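Local coordinates for protein mannuronan C5-epimerase (Pseudomonas syringae pv. tomato, PDB 4NK6) that converts beta-D-mannuronate residues of the polymer alginate to alpha-L-guluronate in the periplasm and helps guide the polymer toward the outer membrane, at residues Ile298-Asp303 with Ile404-Phe409. Residues are numbered along the deposited sequence; the frame is centred on the assembly and turned at random.
Sequences ISREVD and IELDPF
A side-on bidentate salt bridge between Arg300 and Asp407 ties the loop that leads from strand 388-393 to strand 414-418 to the turn that follows strand 296-299. Arg300 NE donates to Asp407 OD1 at 2.9 Å, with the oxygen tilted somewhat out of the guanidinium plane. Arg300 NH2 reaches Asp407 OD2, also at 2.9 Å, which lies in that plane and is met along a nearly straight N-H...O path of 167°. Both oxygens use their syn lone pairs, and the guanidinium and carboxylate lie nearly coplanar. The arginine chain runs extended as far as CD and then bends at chi3 (-71°), which turns the NE and NH2 edge to the aspartate. Leu406 comes in over one face of the guanidinium, its CD2 3.3 Å from Arg300 NH2. In the right-handed beta-helix the contact sits beside strand 269-274, where the Arg300 side chain touches His274, the probable proton acceptor. A second salt bridge, from Arg300 NH1 to Asp275, further restrains rotation of the guanidinium. The buried carboxylate of Asp407 is also shared: OD2 forms a salt bridge with Arg324 NE as well.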
# COMPACT_ATOMS: atom_id res chain seq x y z
N ILE A 298 -8.69 0.72 0.42
CA ILE A 298 -8.55 -0.05 1.65
C ILE A 298 -9.65 -1.11 1.65
O ILE A 298 -10.80 -0.82 1.30
CB ILE A 298 -8.60 0.83 2.91
CG1 ILE A 298 -9.99 1.46 3.10
CG2 ILE A 298 -7.53 1.94 2.83
CD1 ILE A 298 -10.06 2.38 4.32
N SER A 299 -9.29 -2.34 1.99
CA SER A 299 -10.22 -3.45 1.82
C SER A 299 -10.15 -4.46 2.95
O SER A 299 -9.06 -4.88 3.36
CB SER A 299 -9.99 -4.14 0.48
OG SER A 299 -10.85 -5.24 0.32
N ARG A 300 -11.32 -4.85 3.42
CA ARG A 300 -11.52 -5.89 4.43
C ARG A 300 -11.16 -5.45 5.84
O ARG A 300 -10.09 -5.78 6.36
CB ARG A 300 -10.86 -7.23 4.07
CG ARG A 300 -11.34 -8.37 4.99
CD ARG A 300 -10.87 -9.75 4.56
NE ARG A 300 -11.53 -10.21 3.35
CZ ARG A 300 -10.93 -10.40 2.17
NH1 ARG A 300 -9.62 -10.17 2.05
NH2 ARG A 300 -11.63 -10.83 1.13
N GLU A 301 -12.09 -4.72 6.44
CA GLU A 301 -11.96 -4.20 7.79
C GLU A 301 -10.70 -3.38 8.00
O GLU A 301 -10.02 -3.52 9.02
CB GLU A 301 -12.05 -5.32 8.83
CG GLU A 301 -13.29 -6.19 8.65
CD GLU A 301 -13.55 -7.04 9.86
OE1 GLU A 301 -13.08 -8.19 9.89
OE2 GLU A 301 -14.20 -6.53 10.80
N VAL A 302 -10.37 -2.53 7.04
CA VAL A 302 -9.39 -1.51 7.34
C VAL A 302 -10.17 -0.40 8.04
O VAL A 302 -11.02 0.26 7.43
CB VAL A 302 -8.67 -1.03 6.09
CG1 VAL A 302 -7.61 0.01 6.47
CG2 VAL A 302 -8.00 -2.22 5.40
N ASP A 303 -9.90 -0.24 9.33
CA ASP A 303 -10.74 0.59 10.19
C ASP A 303 -9.97 1.73 10.85
O ASP A 303 -8.75 1.67 10.98
CB ASP A 303 -11.39 -0.27 11.29
CG ASP A 303 -12.34 -1.33 10.74
OD1 ASP A 303 -12.63 -1.28 9.53
OD2 ASP A 303 -12.80 -2.19 11.52
N ILE A 404 -19.27 -14.87 1.11
CA ILE A 404 -20.23 -14.27 2.03
C ILE A 404 -19.88 -14.53 3.49
O ILE A 404 -20.18 -13.71 4.37
CB ILE A 404 -21.66 -14.78 1.75
CG1 ILE A 404 -22.01 -14.58 0.28
CG2 ILE A 404 -22.68 -14.08 2.64
CD1 ILE A 404 -21.92 -13.15 -0.17
N GLU A 405 -19.24 -15.67 3.75
CA GLU A 405 -18.82 -16.01 5.11
C GLU A 405 -17.71 -15.07 5.58
O GLU A 405 -17.76 -14.53 6.69
CB GLU A 405 -18.37 -17.47 5.19
N LEU A 406 -16.71 -14.87 4.72
CA LEU A 406 -15.59 -13.97 5.01
C LEU A 406 -16.00 -12.50 4.92
O LEU A 406 -15.60 -11.69 5.74
CB LEU A 406 -14.44 -14.24 4.05
CG LEU A 406 -13.18 -13.38 4.16
CD1 LEU A 406 -12.39 -13.70 5.43
CD2 LEU A 406 -12.31 -13.56 2.93
N ASP A 407 -16.79 -12.17 3.90
CA ASP A 407 -17.19 -10.79 3.67
C ASP A 407 -18.72 -10.65 3.63
O ASP A 407 -19.31 -10.48 2.56
CB ASP A 407 -16.59 -10.28 2.36
CG ASP A 407 -15.07 -10.38 2.34
OD1 ASP A 407 -14.43 -9.90 3.30
OD2 ASP A 407 -14.52 -10.95 1.37
N PRO A 408 -19.36 -10.73 4.81
CA PRO A 408 -20.82 -10.56 4.83
C PRO A 408 -21.21 -9.14 4.44
O PRO A 408 -20.40 -8.21 4.55
CB PRO A 408 -21.19 -10.84 6.29
CG PRO A 408 -19.93 -10.63 7.06
CD PRO A 408 -18.81 -11.01 6.15
N PHE A 409 -22.44 -8.98 3.96
CA PHE A 409 -22.91 -7.69 3.47
C PHE A 409 -24.38 -7.56 3.79
O PHE A 409 -25.05 -8.54 4.10
CB PHE A 409 -22.72 -7.60 1.95
CG PHE A 409 -23.73 -8.39 1.17
CD1 PHE A 409 -23.59 -9.76 1.00
CD2 PHE A 409 -24.84 -7.76 0.62
CE1 PHE A 409 -24.53 -10.49 0.29
CE2 PHE A 409 -25.78 -8.49 -0.09
CZ PHE A 409 -25.63 -9.85 -0.25